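Local coordinates for VP5 (Halorubrum pleomorphic virus 6, PDB 6QGL), which is an envelope protein of a virus of halophilic archaea and probably mediates fusion of the viral and host membranes, at residues Glu390-Ser395 with Gly415-Thr420; Gly358-Ile363 with Ile372-Glu377; Ala12-Val17 with Asp439-Lys444; Lys56-Asn61 with Asp222-Met227. All coordinates share one frame; numbering follows the deposited sequence.

Interaction 1. Residues Glu390-Ser395 with Gly415-Thr420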
loop_
_atom_site.group_PDB
_atom_site.type_symbol
_atom_site.label_atom_id
_atom_site.label_comp_id
_atom_site.label_asym_id
_atom_site.label_seq_id
_atom_site.Cartn_x
_atom_site.Cartn_y
_atom_site.Cartn_z
ATOM N N GLU A 390 -6.921 -16.942 -39.494
ATOM C CA GLU A 390 -6.978 -16.139 -40.722
ATOM C C GLU A 390 -6.082 -14.886 -40.647
ATOM O O GLU A 390 -6.196 -13.997 -41.494
ATOM C CB GLU A 390 -8.434 -15.749 -41.041
ATOM C CG GLU A 390 -9.311 -16.912 -41.477
ATOM C CD GLU A 390 -8.877 -17.641 -42.734
ATOM O OE1 GLU A 390 -8.528 -16.968 -43.731
ATOM O OE2 GLU A 390 -8.888 -18.893 -42.720
ATOM N N SER A 391 -5.181 -14.836 -39.639
ATOM C CA SER A 391 -4.219 -13.761 -39.359
ATOM C C SER A 391 -4.885 -12.400 -39.106
ATOM O O SER A 391 -4.372 -11.359 -39.528
ATOM C CB SER A 391 -3.141 -13.677 -40.437
ATOM O OG SER A 391 -2.189 -14.714 -40.271
ATOM N N GLU A 392 -6.012 -12.418 -38.377
ATOM C CA GLU A 392 -6.751 -11.224 -37.963
ATOM C C GLU A 392 -6.620 -11.107 -36.463
ATOM O O GLU A 392 -6.609 -12.125 -35.774
ATOM C CB GLU A 392 -8.232 -11.330 -38.333
ATOM C CG GLU A 392 -8.539 -11.008 -39.778
ATOM C CD GLU A 392 -10.026 -10.853 -40.009
ATOM O OE1 GLU A 392 -10.540 -9.730 -39.804
ATOM O OE2 GLU A 392 -10.682 -11.857 -40.364
ATOM N N THR A 393 -6.522 -9.880 -35.952
ATOM C CA THR A 393 -6.374 -9.643 -34.519
ATOM C C THR A 393 -7.473 -8.715 -34.008
ATOM O O THR A 393 -7.902 -7.804 -34.717
ATOM C CB THR A 393 -4.938 -9.171 -34.191
ATOM O OG1 THR A 393 -4.003 -10.063 -34.799
ATOM C CG2 THR A 393 -4.652 -9.113 -32.690
ATOM N N VAL A 394 -7.939 -8.978 -32.782
ATOM C CA VAL A 394 -8.947 -8.186 -32.088
ATOM C C VAL A 394 -8.460 -7.933 -30.663
ATOM O O VAL A 394 -8.023 -8.869 -29.990
ATOM C CB VAL A 394 -10.382 -8.796 -32.170
ATOM C CG1 VAL A 394 -10.439 -10.226 -31.632
ATOM C CG2 VAL A 394 -11.412 -7.911 -31.474
ATOM N N SER A 395 -8.476 -6.665 -30.228
ATOM C CA SER A 395 -8.072 -6.300 -28.873
ATOM C C SER A 395 -9.332 -6.144 -28.033
ATOM O O SER A 395 -10.204 -5.334 -28.365
ATOM C CB SER A 395 -7.237 -5.024 -28.866
ATOM O OG SER A 395 -6.722 -4.778 -27.568
ATOM N N GLY A 415 -18.280 -7.621 -35.388
ATOM C CA GLY A 415 -18.054 -6.295 -35.954
ATOM C C GLY A 415 -16.587 -5.961 -36.140
ATOM O O GLY A 415 -16.250 -5.042 -36.892
ATOM N N ASP A 416 -15.708 -6.725 -35.466
ATOM C CA ASP A 416 -14.256 -6.559 -35.485
ATOM C C ASP A 416 -13.535 -7.463 -36.501
ATOM O O ASP A 416 -12.540 -7.031 -37.086
ATOM C CB ASP A 416 -13.686 -6.789 -34.081
ATOM C CG ASP A 416 -14.398 -6.028 -32.977
ATOM O OD1 ASP A 416 -14.307 -4.781 -32.960
ATOM O OD2 ASP A 416 -15.039 -6.681 -32.124
ATOM N N LEU A 417 -14.015 -8.711 -36.696
ATOM C CA LEU A 417 -13.398 -9.687 -37.606
ATOM C C LEU A 417 -14.078 -9.743 -38.966
ATOM O O LEU A 417 -15.292 -9.554 -39.053
ATOM C CB LEU A 417 -13.399 -11.101 -36.987
ATOM C CG LEU A 417 -12.656 -11.315 -35.664
ATOM C CD1 LEU A 417 -13.082 -12.617 -35.017
ATOM C CD2 LEU A 417 -11.145 -11.292 -35.853
ATOM N N GLU A 418 -13.296 -10.035 -40.025
ATOM C CA GLU A 418 -13.794 -10.204 -41.393
ATOM C C GLU A 418 -14.379 -11.609 -41.529
ATOM O O GLU A 418 -15.408 -11.782 -42.186
ATOM C CB GLU A 418 -12.684 -9.983 -42.428
ATOM C CG GLU A 418 -12.400 -8.519 -42.724
ATOM C CD GLU A 418 -11.520 -8.226 -43.927
ATOM O OE1 GLU A 418 -11.263 -9.151 -44.733
ATOM O OE2 GLU A 418 -11.096 -7.056 -44.071
ATOM N N THR A 419 -13.715 -12.611 -40.916
ATOM C CA THR A 419 -14.186 -13.994 -40.897
ATOM C C THR A 419 -14.573 -14.291 -39.456
ATOM O O THR A 419 -13.715 -14.308 -38.569
ATOM C CB THR A 419 -13.183 -14.987 -41.526
ATOM O OG1 THR A 419 -12.125 -15.255 -40.613
ATOM C CG2 THR A 419 -12.617 -14.502 -42.843
ATOM N N THR A 420 -15.887 -14.415 -39.222
ATOM C CA THR A 420 -16.484 -14.665 -37.906
ATOM C C THR A 420 -16.306 -16.116 -37.469
ATOM O O THR A 420 -16.087 -16.366 -36.290
ATOM C CB THR A 420 -17.952 -14.245 -37.896
ATOM O OG1 THR A 420 -18.604 -14.860 -39.005
ATOM C CG2 THR A 420 -18.126 -12.741 -37.970
HETATM O O HOH W 1 -10.739 -13.954 -38.491
#

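Interaction 2. Residues Gly358-Ile363 with Ile372-Glu377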
loop_
_atom_site.group_PDB
_atom_site.type_symbol
_atom_site.label_atom_id
_atom_site.label_comp_id
_atom_site.label_asym_id
_atom_site.label_seq_id
_atom_site.Cartn_x
_atom_site.Cartn_y
_atom_site.Cartn_z
ATOM N N GLY A 358 2.000 -10.697 -21.503
ATOM C CA GLY A 358 2.145 -12.129 -21.267
ATOM C C GLY A 358 1.223 -12.988 -22.114
ATOM O O GLY A 358 0.241 -12.478 -22.662
ATOM N N PRO A 359 1.494 -14.309 -22.236
ATOM C CA PRO A 359 0.620 -15.162 -23.057
ATOM C C PRO A 359 -0.677 -15.560 -22.358
ATOM O O PRO A 359 -0.684 -15.819 -21.152
ATOM C CB PRO A 359 1.494 -16.390 -23.364
ATOM C CG PRO A 359 2.840 -16.124 -22.721
ATOM C CD PRO A 359 2.612 -15.088 -21.674
ATOM N N TRP A 360 -1.773 -15.610 -23.131
ATOM C CA TRP A 360 -3.095 -15.996 -22.648
ATOM C C TRP A 360 -3.471 -17.358 -23.246
ATOM O O TRP A 360 -4.065 -17.428 -24.325
ATOM C CB TRP A 360 -4.137 -14.913 -22.980
ATOM C CG TRP A 360 -5.463 -15.169 -22.338
ATOM C CD1 TRP A 360 -6.528 -15.820 -22.887
ATOM C CD2 TRP A 360 -5.832 -14.859 -20.990
ATOM N NE1 TRP A 360 -7.550 -15.909 -21.974
ATOM C CE2 TRP A 360 -7.154 -15.321 -20.801
ATOM C CE3 TRP A 360 -5.181 -14.218 -19.925
ATOM C CZ2 TRP A 360 -7.839 -15.158 -19.591
ATOM C CZ3 TRP A 360 -5.860 -14.059 -18.726
ATOM C CH2 TRP A 360 -7.172 -14.525 -18.567
ATOM N N ASP A 361 -3.091 -18.440 -22.546
ATOM C CA ASP A 361 -3.332 -19.819 -22.978
ATOM C C ASP A 361 -4.732 -20.344 -22.625
ATOM O O ASP A 361 -5.166 -21.343 -23.205
ATOM C CB ASP A 361 -2.234 -20.763 -22.442
ATOM C CG ASP A 361 -0.804 -20.380 -22.800
ATOM O OD1 ASP A 361 -0.592 -19.814 -23.897
ATOM O OD2 ASP A 361 0.104 -20.663 -21.991
ATOM N N ALA A 362 -5.438 -19.671 -21.690
ATOM C CA ALA A 362 -6.783 -20.054 -21.242
ATOM C C ALA A 362 -7.875 -19.509 -22.189
ATOM O O ALA A 362 -8.694 -18.674 -21.796
ATOM C CB ALA A 362 -7.009 -19.576 -19.811
ATOM N N ILE A 363 -7.874 -20.001 -23.442
ATOM C CA ILE A 363 -8.797 -19.589 -24.505
ATOM C C ILE A 363 -9.277 -20.789 -25.344
ATOM O O ILE A 363 -8.485 -21.684 -25.651
ATOM C CB ILE A 363 -8.153 -18.449 -25.368
ATOM C CG1 ILE A 363 -9.174 -17.796 -26.332
ATOM C CG2 ILE A 363 -6.872 -18.908 -26.107
ATOM C CD1 ILE A 363 -8.797 -16.415 -26.822
ATOM N N ILE A 372 -15.818 -15.330 -29.146
ATOM C CA ILE A 372 -14.545 -15.816 -28.598
ATOM C C ILE A 372 -14.780 -16.125 -27.111
ATOM O O ILE A 372 -15.312 -15.276 -26.396
ATOM C CB ILE A 372 -13.414 -14.757 -28.791
ATOM C CG1 ILE A 372 -13.236 -14.374 -30.274
ATOM C CG2 ILE A 372 -12.087 -15.220 -28.168
ATOM C CD1 ILE A 372 -12.616 -13.014 -30.491
ATOM N N THR A 373 -14.389 -17.328 -26.651
ATOM C CA THR A 373 -14.566 -17.728 -25.253
ATOM C C THR A 373 -13.223 -18.004 -24.574
ATOM O O THR A 373 -12.366 -18.678 -25.147
ATOM C CB THR A 373 -15.558 -18.906 -25.128
ATOM O OG1 THR A 373 -16.682 -18.686 -25.983
ATOM C CG2 THR A 373 -16.049 -19.115 -23.698
ATOM N N ILE A 374 -13.056 -17.477 -23.348
ATOM C CA ILE A 374 -11.867 -17.653 -22.505
ATOM C C ILE A 374 -12.250 -18.458 -21.249
ATOM O O ILE A 374 -13.394 -18.362 -20.802
ATOM C CB ILE A 374 -11.146 -16.307 -22.204
ATOM C CG1 ILE A 374 -12.064 -15.307 -21.459
ATOM C CG2 ILE A 374 -10.584 -15.699 -23.499
ATOM C CD1 ILE A 374 -11.382 -14.098 -20.826
ATOM N N THR A 375 -11.321 -19.276 -20.711
ATOM C CA THR A 375 -11.601 -20.153 -19.562
ATOM C C THR A 375 -11.072 -19.615 -18.208
ATOM O O THR A 375 -11.049 -20.356 -17.219
ATOM C CB THR A 375 -11.106 -21.587 -19.838
ATOM O OG1 THR A 375 -9.684 -21.589 -19.959
ATOM C CG2 THR A 375 -11.740 -22.206 -21.075
ATOM N N SER A 376 -10.681 -18.330 -18.158
ATOM C CA SER A 376 -10.188 -17.667 -16.945
ATOM C C SER A 376 -10.622 -16.205 -16.923
ATOM O O SER A 376 -10.953 -15.654 -17.973
ATOM C CB SER A 376 -8.670 -17.778 -16.841
ATOM O OG SER A 376 -8.284 -19.056 -16.365
ATOM N N GLU A 377 -10.654 -15.583 -15.727
ATOM C CA GLU A 377 -11.067 -14.188 -15.563
ATOM C C GLU A 377 -10.058 -13.213 -16.197
ATOM O O GLU A 377 -8.866 -13.286 -15.877
ATOM C CB GLU A 377 -11.323 -13.851 -14.078
ATOM C CG GLU A 377 -11.953 -12.481 -13.844
ATOM C CD GLU A 377 -12.965 -12.372 -12.717
ATOM O OE1 GLU A 377 -12.698 -12.899 -11.612
ATOM O OE2 GLU A 377 -14.021 -11.735 -12.936
#

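Interaction 3. Residues Ala12-Val17 with Asp439-Lys444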
loop_
_atom_site.group_PDB
_atom_site.type_symbol
_atom_site.label_atom_id
_atom_site.label_comp_id
_atom_site.label_asym_id
_atom_site.label_seq_id
_atom_site.Cartn_x
_atom_site.Cartn_y
_atom_site.Cartn_z
ATOM N N ALA A 12 -4.724 -8.261 -10.644
ATOM C CA ALA A 12 -5.099 -9.615 -11.087
ATOM C C ALA A 12 -3.935 -10.316 -11.814
ATOM O O ALA A 12 -3.737 -11.530 -11.673
ATOM C CB ALA A 12 -6.325 -9.542 -11.981
ATOM N N ALA A 13 -3.123 -9.520 -12.544
ATOM C CA ALA A 13 -1.961 -9.980 -13.289
ATOM C C ALA A 13 -0.779 -10.313 -12.403
ATOM O O ALA A 13 0.028 -11.127 -12.791
ATOM C CB ALA A 13 -1.549 -8.936 -14.316
ATOM N N ILE A 14 -0.590 -9.640 -11.282
ATOM C CA ILE A 14 0.553 -9.940 -10.417
ATOM C C ILE A 14 0.036 -10.068 -8.986
ATOM O O ILE A 14 -0.655 -9.151 -8.518
ATOM C CB ILE A 14 1.726 -8.917 -10.540
ATOM C CG1 ILE A 14 2.078 -8.614 -12.010
ATOM C CG2 ILE A 14 2.977 -9.393 -9.788
ATOM C CD1 ILE A 14 2.769 -7.346 -12.174
ATOM N N SER A 15 0.349 -11.178 -8.287
ATOM C CA SER A 15 -0.071 -11.417 -6.898
ATOM C C SER A 15 0.368 -10.261 -5.979
ATOM O O SER A 15 -0.230 -10.049 -4.924
ATOM C CB SER A 15 0.480 -12.753 -6.412
ATOM O OG SER A 15 -0.041 -13.822 -7.187
ATOM N N ALA A 16 1.385 -9.492 -6.432
ATOM C CA ALA A 16 1.952 -8.321 -5.773
ATOM C C ALA A 16 0.920 -7.234 -5.495
ATOM O O ALA A 16 0.151 -6.872 -6.392
ATOM C CB ALA A 16 3.070 -7.740 -6.617
ATOM N N VAL A 17 0.936 -6.708 -4.252
ATOM C CA VAL A 17 0.080 -5.627 -3.751
ATOM C C VAL A 17 0.485 -4.349 -4.497
ATOM O O VAL A 17 1.618 -3.895 -4.364
ATOM C CB VAL A 17 0.199 -5.469 -2.202
ATOM C CG1 VAL A 17 -0.560 -4.241 -1.701
ATOM C CG2 VAL A 17 -0.281 -6.723 -1.476
ATOM N N ASP A 439 4.354 2.588 -11.401
ATOM C CA ASP A 439 3.673 2.051 -10.226
ATOM C C ASP A 439 4.642 1.222 -9.390
ATOM O O ASP A 439 5.563 0.609 -9.940
ATOM C CB ASP A 439 2.463 1.200 -10.651
ATOM C CG ASP A 439 1.431 0.929 -9.571
ATOM O OD1 ASP A 439 1.385 1.695 -8.584
ATOM O OD2 ASP A 439 0.648 -0.034 -9.729
ATOM N N THR A 440 4.441 1.219 -8.058
ATOM C CA THR A 440 5.262 0.469 -7.108
ATOM C C THR A 440 4.427 -0.670 -6.529
ATOM O O THR A 440 3.417 -0.423 -5.867
ATOM C CB THR A 440 5.858 1.412 -6.049
ATOM O OG1 THR A 440 6.580 2.460 -6.703
ATOM C CG2 THR A 440 6.759 0.688 -5.040
ATOM N N LEU A 441 4.846 -1.915 -6.807
ATOM C CA LEU A 441 4.192 -3.146 -6.357
ATOM C C LEU A 441 5.011 -3.844 -5.270
ATOM O O LEU A 441 6.235 -3.798 -5.312
ATOM C CB LEU A 441 4.027 -4.149 -7.530
ATOM C CG LEU A 441 3.242 -3.758 -8.788
ATOM C CD1 LEU A 441 3.457 -4.769 -9.879
ATOM C CD2 LEU A 441 1.767 -3.628 -8.517
ATOM N N GLN A 442 4.341 -4.550 -4.344
ATOM C CA GLN A 442 5.006 -5.362 -3.323
ATOM C C GLN A 442 4.788 -6.814 -3.731
ATOM O O GLN A 442 3.725 -7.370 -3.448
ATOM C CB GLN A 442 4.462 -5.097 -1.906
ATOM C CG GLN A 442 5.252 -5.814 -0.811
ATOM C CD GLN A 442 4.674 -5.630 0.567
ATOM O OE1 GLN A 442 4.432 -4.511 1.027
ATOM N NE2 GLN A 442 4.475 -6.730 1.272
ATOM N N LEU A 443 5.776 -7.406 -4.435
ATOM C CA LEU A 443 5.731 -8.781 -4.946
ATOM C C LEU A 443 5.459 -9.788 -3.842
ATOM O O LEU A 443 6.216 -9.849 -2.875
ATOM C CB LEU A 443 6.999 -9.141 -5.744
ATOM C CG LEU A 443 7.495 -8.122 -6.787
ATOM C CD1 LEU A 443 8.844 -8.522 -7.329
ATOM C CD2 LEU A 443 6.510 -7.952 -7.938
ATOM N N LYS A 444 4.334 -10.516 -3.953
ATOM C CA LYS A 444 3.898 -11.509 -2.965
ATOM C C LYS A 444 4.022 -12.939 -3.484
ATOM O O LYS A 444 4.258 -13.861 -2.700
ATOM C CB LYS A 444 2.454 -11.234 -2.508
ATOM C CG LYS A 444 2.265 -9.917 -1.754
ATOM C CD LYS A 444 2.581 -10.037 -0.266
ATOM C CE LYS A 444 2.001 -8.889 0.515
ATOM N NZ LYS A 444 2.336 -8.976 1.960
#

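Interaction 4. Residues Lys56-Asn61 with Asp222-Met227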
loop_
_atom_site.group_PDB
_atom_site.type_symbol
_atom_site.label_atom_id
_atom_site.label_comp_id
_atom_site.label_asym_id
_atom_site.label_seq_id
_atom_site.Cartn_x
_atom_site.Cartn_y
_atom_site.Cartn_z
ATOM N N LYS A 56 -12.011 -2.321 -3.024
ATOM C CA LYS A 56 -11.249 -1.094 -3.284
ATOM C C LYS A 56 -10.665 -0.516 -1.986
ATOM O O LYS A 56 -9.478 -0.204 -1.960
ATOM C CB LYS A 56 -12.119 -0.052 -4.012
ATOM C CG LYS A 56 -11.356 1.155 -4.549
ATOM C CD LYS A 56 -12.298 2.179 -5.180
ATOM C CE LYS A 56 -11.582 3.391 -5.730
ATOM N NZ LYS A 56 -11.114 4.306 -4.655
ATOM N N ARG A 57 -11.486 -0.406 -0.914
ATOM C CA ARG A 57 -11.055 0.104 0.393
ATOM C C ARG A 57 -9.970 -0.766 1.009
ATOM O O ARG A 57 -8.972 -0.226 1.480
ATOM C CB ARG A 57 -12.242 0.256 1.368
ATOM C CG ARG A 57 -11.887 0.842 2.753
ATOM C CD ARG A 57 -11.423 2.295 2.726
ATOM N NE ARG A 57 -12.451 3.180 2.179
ATOM C CZ ARG A 57 -12.272 4.467 1.900
ATOM N NH1 ARG A 57 -11.097 5.042 2.118
ATOM N NH2 ARG A 57 -13.265 5.187 1.399
ATOM N N LYS A 58 -10.160 -2.102 1.003
ATOM C CA LYS A 58 -9.182 -3.039 1.551
ATOM C C LYS A 58 -7.861 -2.933 0.792
ATOM O O LYS A 58 -6.820 -2.803 1.426
ATOM C CB LYS A 58 -9.709 -4.482 1.551
ATOM C CG LYS A 58 -8.882 -5.393 2.450
ATOM C CD LYS A 58 -9.109 -6.861 2.179
ATOM C CE LYS A 58 -8.072 -7.679 2.908
ATOM N NZ LYS A 58 -8.417 -9.121 2.915
ATOM N N SER A 59 -7.922 -2.925 -0.559
ATOM C CA SER A 59 -6.767 -2.809 -1.454
ATOM C C SER A 59 -5.988 -1.517 -1.208
ATOM O O SER A 59 -4.759 -1.549 -1.182
ATOM C CB SER A 59 -7.213 -2.892 -2.912
ATOM O OG SER A 59 -6.103 -2.914 -3.794
ATOM N N ASN A 60 -6.710 -0.395 -1.008
ATOM C CA ASN A 60 -6.130 0.917 -0.719
ATOM C C ASN A 60 -5.440 0.893 0.642
ATOM O O ASN A 60 -4.301 1.353 0.753
ATOM C CB ASN A 60 -7.213 2.009 -0.766
ATOM C CG ASN A 60 -6.783 3.346 -0.206
ATOM O OD1 ASN A 60 -5.951 4.055 -0.783
ATOM N ND2 ASN A 60 -7.343 3.714 0.939
ATOM N N ASN A 61 -6.121 0.337 1.667
ATOM C CA ASN A 61 -5.596 0.234 3.030
ATOM C C ASN A 61 -4.376 -0.687 3.103
ATOM O O ASN A 61 -3.440 -0.372 3.836
ATOM C CB ASN A 61 -6.689 -0.185 4.019
ATOM C CG ASN A 61 -7.771 0.851 4.253
ATOM O OD1 ASN A 61 -7.669 2.023 3.869
ATOM N ND2 ASN A 61 -8.853 0.433 4.891
ATOM N N ASP A 222 -19.061 -10.242 1.115
ATOM C CA ASP A 222 -18.891 -11.031 -0.110
ATOM C C ASP A 222 -17.549 -11.806 -0.107
ATOM O O ASP A 222 -16.740 -11.684 -1.030
ATOM C CB ASP A 222 -19.079 -10.140 -1.362
ATOM C CG ASP A 222 -19.172 -10.874 -2.686
ATOM O OD1 ASP A 222 -19.900 -11.891 -2.755
ATOM O OD2 ASP A 222 -18.537 -10.419 -3.658
ATOM N N GLY A 223 -17.310 -12.542 0.982
ATOM C CA GLY A 223 -16.107 -13.349 1.175
ATOM C C GLY A 223 -14.828 -12.604 1.517
ATOM O O GLY A 223 -13.822 -13.242 1.844
ATOM N N THR A 224 -14.849 -11.256 1.444
ATOM C CA THR A 224 -13.702 -10.393 1.736
ATOM C C THR A 224 -13.707 -9.993 3.203
ATOM O O THR A 224 -14.696 -9.436 3.684
ATOM C CB THR A 224 -13.710 -9.163 0.805
ATOM O OG1 THR A 224 -13.738 -9.596 -0.556
ATOM C CG2 THR A 224 -12.521 -8.235 1.029
ATOM N N GLN A 225 -12.594 -10.263 3.904
ATOM C CA GLN A 225 -12.402 -9.899 5.306
ATOM C C GLN A 225 -11.596 -8.611 5.349
ATOM O O GLN A 225 -10.504 -8.557 4.786
ATOM C CB GLN A 225 -11.661 -11.005 6.083
ATOM C CG GLN A 225 -12.446 -12.302 6.262
ATOM C CD GLN A 225 -11.672 -13.421 6.935
ATOM O OE1 GLN A 225 -12.204 -14.509 7.162
ATOM N NE2 GLN A 225 -10.406 -13.202 7.270
ATOM N N TYR A 226 -12.138 -7.564 5.981
ATOM C CA TYR A 226 -11.449 -6.279 6.119
ATOM C C TYR A 226 -11.723 -5.683 7.496
ATOM O O TYR A 226 -12.421 -6.321 8.286
ATOM C CB TYR A 226 -11.753 -5.326 4.934
ATOM C CG TYR A 226 -13.022 -4.502 5.031
ATOM C CD1 TYR A 226 -14.274 -5.108 5.099
ATOM C CD2 TYR A 226 -12.976 -3.112 4.942
ATOM C CE1 TYR A 226 -15.444 -4.353 5.156
ATOM C CE2 TYR A 226 -14.140 -2.347 4.985
ATOM C CZ TYR A 226 -15.372 -2.972 5.092
ATOM O OH TYR A 226 -16.519 -2.214 5.134
ATOM N N MET A 227 -11.128 -4.502 7.812
ATOM C CA MET A 227 -11.216 -3.828 9.117
ATOM C C MET A 227 -10.632 -4.732 10.208
ATOM O O MET A 227 -11.085 -4.683 11.353
ATOM C CB MET A 227 -12.672 -3.497 9.477
ATOM C CG MET A 227 -13.226 -2.287 8.809
ATOM S SD MET A 227 -15.008 -2.246 9.116
ATOM C CE MET A 227 -15.042 -1.764 10.847
#

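Interaction 1. Residues Glu390-Ser395 with Gly415-Thr420
Glu392 starts with CG beside its own backbone N, anti to the carbonyl carbon (chi1 -80°), and then runs out straight (chi2 -168°), so that its carboxylate is carried across to the loop 415-420. There it takes two consecutive backbone N-H groups. Glu418 N donates to Glu392 OE1 at 2.8 Å, nearly straight with an N-H...O angle of 159°, and Thr419 N reaches Glu392 OE2 at 3.2 Å. Both oxygens use their syn lone pairs, so the carboxylate is gripped in two places and its rotation is fixed. A water adds a third partner: it donates to Glu392 OE2 over 2.8 Å and accepts from Thr419 OG1, also over 2.8 Å. These donors would probably favour the charged form of Glu392, although the like-charged Glu418 OE1 lies only 5.0 Å from Glu392 OE1; the two carboxylate planes are strongly tilted against each other.

Looser van der Waals contacts flank the carboxylate. Glu390 bends at chi2 and lays its CG against the hydroxyl of Thr419, 3.4 Å from OG1, the two side chains crossing at about a right angle. Glu392 CB rests on Leu417 CD2, and Val394 CG2 meets Asp416 CB at 3.6 Å, while the carboxylate of Asp416 is held by Tyr411.

The two segments run roughly antiparallel, but no backbone hydrogen bond joins them; a side chain pins the main chain of a loop. Strand 393-397 is paired with strand 382-388, where Val394 bonds Val386 through the backbone, and the loop over it links strand 409-412 to strand 422-431.

Interaction 2. Residues Gly358-Ile363 with Ile372-Glu377
Ile374 CG2 is the centre of this contact, met by two side chains of the other segment. Ile363 CG1 packs against it at 3.8 Å, and Ile363 CD1 goes on to touch Ile372 CG2, also at 3.8 Å, so Ile363 crosses both Ile374 and Ile372 obliquely. With CG anti to the backbone N (chi1 -172°), Trp360 turns its indole toward the same methyl. Ile374 CG2 approaches Trp360 NE1 obliquely, to 3.4 Å. Ile374 CD1 lies 3.9 Å from Trp360 CZ2. Ala362 CB sits over one face of the indole, offset toward the rim, and Tyr379 meets the ring edge-to-face.

Farther out, the benzo edge of Trp360 turns to polar backbone: Ser376 O lies in the ring plane, 3.5 Å from Trp360 CZ2, and Glu377 O approaches CH2. Ala362 CB, for its part, meets the hydroxyl oxygens of Thr375 and Ser376. One backbone bond closes the rim, with Thr375 N donating to Ala362 O at 2.9 Å (N-H...O 161°). It is straight at the hydrogen, yet the donor stands well above the carbonyl plane, 54° out of it. Next to it, Ile363 and Ile374 form a single isolated beta bridge, their CA atoms 4.1 Å apart.

Ala362 is the centre of an inverse gamma turn, and its carbonyl accepts the bond from Thr375 N just past the end of strand 371-374. The whole is a small hydrophobic core of an antiparallel beta fold: strand 371-374, paired with 409-412, packs Ile372 and Ile374 on strand 382-388, while Trp360 and Ile363 also reach 422-431.

Interaction 3. Residues Ala12-Val17 with Asp439-Lys444
The flat groups here are two peptide units set against each other, for no aromatic ring takes part. Gln442 N donates to Val17 O at 2.8 Å, fairly straight (162°), and Val17 N returns a bond to Gln442 O at 3.0 Å, more bent (138°). Each donor stands above the plane of its acceptor carbonyl, by 42° for Val17 N, so the two planes are twisted rather than shared. Leu441 CA also comes to 3.3 Å from Val17 O, a CA-H...O contact at the side of the pair.

Most of the side-chain contacts around this pair are apolar. Ala16 CB rests on the strand, touching Leu443 CA, Leu443 CD2 at 3.7 Å and Leu441 CB at 3.8 Å. Ile14 sends CD1 tip to tip onto Leu441 CD1, the two chains crossing at about a right angle. On the other flank Val17 CG2 lies alongside Lys444 CE at 3.7 Å, and the ammonium reaches on to a long, weak ion pair with Asp67.

Though residues 12-17 fall in a range predicted as a transmembrane helix, here they have no regular structure. Val17 and Gln442 form one antiparallel hydrogen-bonded pair, a single beta bridge on strand 438-443, an outermost strand of a six-stranded antiparallel sheet.

Interaction 4. Residues Lys56-Asn61 with Asp222-Met227
Helix 56-61 and strand 224-226 cross at 51°, their axes 9.2 Å apart, and the backbones come together at Lys58 and Tyr226. Lys58 bridges the gap: CG is anti to the backbone N and every later torsion is extended, so the chain runs straight out from the helix over the strand. Its NZ donates to Gln225 O at 2.9 Å, lying in the carbonyl plane with a C=O...N angle of 160°, so it arrives almost along the C=O direction.

The methylenes pack on the way. Lys58 CG rests on Tyr226 CB at 3.8 Å, and Lys58 CD meets Thr224 CG2 at 3.9 Å, both crossing obliquely. Tyr226 has CG in the crowded position between N and the carbonyl carbon (chi1 84°), which swings the ring to where Arg57 CG comes 4.5 Å from Tyr226 CE2; Met227 CG lies over one ring face, toward its rim. The guanidinium of Arg57 leads elsewhere, to Val32 O and a salt bridge with Glu129.

Asp222 OD2 bonds Ser51 of helix 43-66. This is helix-on-hairpin packing: strands 219-221 and 224-226 make a beta hairpin with a two-residue type I' turn, Asp222-Gly223, packed obliquely across helix 43-66 and also touching helix 97-140 through Tyr226.

Interaction 3 is the most buried of the four and lies near the chain centre, whereas the centre of interaction 1 is about 40 Å from the centre of the chain. Interactions 2 and 4 are partly buried, each mixing buried with partly exposed residues. Interactions 1 and 2 share the same beta region, where Val394 CG1 packs on Ile372 CD1 at 3.7 Å. Interaction 3 spans the chain from its N-terminal end to strand 438-443, and the other three fall within that span. Interaction 4 belongs to the helical part and touches none of the others. Interaction 3 combines paired backbones with apolar packing; apolar side chains lead in interaction 2, a carboxylate on backbone N-H groups in interaction 1, an ammonium on a backbone carbonyl in interaction 4.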